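Long-range contact in uroporphyrinogen-III synthetase (Pseudomonas syringae pv. tomato, PDB 3RE1), which probably catalyses the cyclisation of the linear tetrapyrrole hydroxymethylbilane to uroporphyrinogen III, with release of water, in porphyrin biosynthesis: residues W15-T20 with A36-S41. Residues are numbered along the deposited sequence; the frame is centred on the assembly and turned at random.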
loop_
_atom_site.group_PDB
_atom_site.type_symbol
_atom_site.label_atom_id
_atom_site.label_comp_id
_atom_site.label_asym_id
_atom_site.label_seq_id
_atom_site.Cartn_x
_atom_site.Cartn_y
_atom_site.Cartn_z
ATOM N N TRP A 15 -14.382 13.148 -15.801
ATOM C CA TRP A 15 -14.138 11.964 -14.973
ATOM C C TRP A 15 -14.665 12.186 -13.570
ATOM O O TRP A 15 -14.281 13.130 -12.895
ATOM C CB TRP A 15 -12.637 11.648 -14.885
ATOM C CG TRP A 15 -12.022 11.190 -16.182
ATOM C CD1 TRP A 15 -11.385 11.965 -17.115
ATOM C CD2 TRP A 15 -12.002 9.860 -16.693
ATOM N NE1 TRP A 15 -10.978 11.196 -18.184
ATOM C CE2 TRP A 15 -11.339 9.898 -17.947
ATOM C CE3 TRP A 15 -12.487 8.638 -16.222
ATOM C CZ2 TRP A 15 -11.137 8.752 -18.734
ATOM C CZ3 TRP A 15 -12.293 7.484 -17.015
ATOM C CH2 TRP A 15 -11.615 7.557 -18.255
ATOM N N ARG A 16 -15.555 11.305 -13.142
ATOM C CA ARG A 16 -16.167 11.394 -11.831
ATOM C C ARG A 16 -15.696 10.140 -11.147
ATOM O O ARG A 16 -16.414 9.153 -11.106
ATOM C CB ARG A 16 -17.703 11.385 -11.944
ATOM C CG ARG A 16 -18.388 12.728 -12.329
ATOM C CD ARG A 16 -18.925 13.413 -11.065
ATOM N NE ARG A 16 -20.386 13.454 -10.967
ATOM C CZ ARG A 16 -21.050 14.140 -10.028
ATOM N NH1 ARG A 16 -20.402 14.846 -9.112
ATOM N NH2 ARG A 16 -22.377 14.127 -9.998
ATOM N N LEU A 17 -14.480 10.185 -10.623
ATOM C CA LEU A 17 -13.841 9.011 -10.063
ATOM C C LEU A 17 -14.373 8.570 -8.723
ATOM O O LEU A 17 -14.899 9.368 -7.968
ATOM C CB LEU A 17 -12.351 9.276 -9.964
ATOM C CG LEU A 17 -11.765 9.554 -11.343
ATOM C CD1 LEU A 17 -10.307 9.856 -11.174
ATOM C CD2 LEU A 17 -11.963 8.343 -12.274
ATOM N N LEU A 18 -14.241 7.281 -8.450
ATOM C CA LEU A 18 -14.585 6.714 -7.160
ATOM C C LEU A 18 -13.227 6.386 -6.556
ATOM O O LEU A 18 -12.343 5.936 -7.275
ATOM C CB LEU A 18 -15.361 5.410 -7.336
ATOM C CG LEU A 18 -16.255 4.931 -6.177
ATOM C CD1 LEU A 18 -16.286 3.411 -6.140
ATOM C CD2 LEU A 18 -15.761 5.414 -4.871
ATOM N N LEU A 19 -13.056 6.648 -5.261
ATOM C CA LEU A 19 -11.793 6.432 -4.568
ATOM C C LEU A 19 -12.111 5.482 -3.473
ATOM O O LEU A 19 -13.114 5.647 -2.779
ATOM C CB LEU A 19 -11.237 7.715 -3.989
ATOM C CG LEU A 19 -11.004 8.873 -4.967
ATOM C CD1 LEU A 19 -10.420 10.091 -4.225
ATOM C CD2 LEU A 19 -10.087 8.460 -6.040
ATOM N N THR A 20 -11.258 4.464 -3.334
ATOM C CA THR A 20 -11.486 3.407 -2.355
ATOM C C THR A 20 -10.476 3.256 -1.208
ATOM O O THR A 20 -10.688 2.454 -0.285
ATOM C CB THR A 20 -11.610 2.066 -3.053
ATOM O OG1 THR A 20 -10.354 1.749 -3.660
ATOM C CG2 THR A 20 -12.733 2.122 -4.121
ATOM N N ALA A 36 -7.750 20.179 -9.454
ATOM C CA ALA A 36 -7.194 19.841 -10.747
ATOM C C ALA A 36 -8.353 19.707 -11.715
ATOM O O ALA A 36 -8.171 19.327 -12.874
ATOM C CB ALA A 36 -6.388 18.524 -10.663
ATOM N N GLY A 37 -9.551 20.008 -11.230
ATOM C CA GLY A 37 -10.735 20.037 -12.091
ATOM C C GLY A 37 -11.362 18.675 -12.361
ATOM O O GLY A 37 -11.893 18.417 -13.462
ATOM N N ILE A 38 -11.298 17.804 -11.351
ATOM C CA ILE A 38 -11.866 16.458 -11.424
ATOM C C ILE A 38 -12.621 16.137 -10.134
ATOM O O ILE A 38 -12.066 16.218 -9.027
ATOM C CB ILE A 38 -10.772 15.379 -11.633
ATOM C CG1 ILE A 38 -9.908 15.699 -12.850
ATOM C CG2 ILE A 38 -11.412 14.021 -11.859
ATOM C CD1 ILE A 38 -10.544 15.682 -14.202
ATOM N N PHE A 39 -13.887 15.767 -10.279
ATOM C CA PHE A 39 -14.715 15.408 -9.123
ATOM C C PHE A 39 -14.372 14.005 -8.670
ATOM O O PHE A 39 -13.806 13.230 -9.424
ATOM C CB PHE A 39 -16.204 15.490 -9.493
ATOM C CG PHE A 39 -17.130 14.999 -8.410
ATOM C CD1 PHE A 39 -17.470 15.822 -7.337
ATOM C CD2 PHE A 39 -17.659 13.710 -8.461
ATOM C CE1 PHE A 39 -18.344 15.368 -6.332
ATOM C CE2 PHE A 39 -18.525 13.238 -7.472
ATOM C CZ PHE A 39 -18.871 14.071 -6.403
ATOM N N SER A 40 -14.726 13.671 -7.442
ATOM C CA SER A 40 -14.531 12.326 -6.942
ATOM C C SER A 40 -15.377 12.140 -5.704
ATOM O O SER A 40 -15.757 13.098 -5.058
ATOM C CB SER A 40 -13.054 12.088 -6.601
ATOM O OG SER A 40 -12.671 12.823 -5.453
ATOM N N SER A 41 -15.687 10.907 -5.374
ATOM C CA SER A 41 -16.386 10.615 -4.145
ATOM C C SER A 41 -15.626 9.489 -3.458
ATOM O O SER A 41 -15.217 8.514 -4.092
ATOM C CB SER A 41 -17.800 10.174 -4.434
ATOM O OG SER A 41 -18.393 9.660 -3.247
#
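Arg16 lays the end of its side chain over one face of the Phe39 ring in a cation-pi contact. Arg16 CD and Phe39 CD2 overlap in the model, so the close geometry of this pair is doubtful. As modelled, Arg16 CZ lies 4.0 Å from the centroid of the Phe39 ring, 27° off the ring normal. The guanidinium and ring planes are 53° apart, so this is not a flat stack. NH1 is the guanidinium nitrogen placed over the ring. The Arg16 chain bends at chi2 and chi3, which brings its end back to Phe39.

Strands 16-19 and 39-41 run parallel here. Ser41 N donates to Leu17 O at 3.1 Å, and Leu19 N donates to Ser41 O at 3.1 Å. The bond from Leu17 N to Phe39 O is weak, at 3.3 Å. Leu17 O also receives a CA-H contact from Ser40.

Just before the strands, Ile38 CG2 packs on Trp15 CB at 4.0 Å. Leu17 and Ser40 lie on the face opposite Arg16 and Phe39. Leu19 CD1 lies 3.7 Å from Ser40 OG. Helix 23-34 packs here, with Ser26 and Leu29 against Leu19 and Ala30 against Ser40. Leu258 of helix 251-260 packs on Trp15 and Leu17. Ser41 OG is hydrogen-bonded to Arg188 NE, outside the two strands.

The two strands and helix 23-34 form a beta-alpha-beta unit, and 39-42 is an outermost strand of the five-stranded parallel sheet. Arg193 brings a like charge close to Arg16 NH2. The Phe39 ring may modestly favour the Arg16 cation, though the overlap leaves its strength uncertain, while backbone bonds carry the strand pairing.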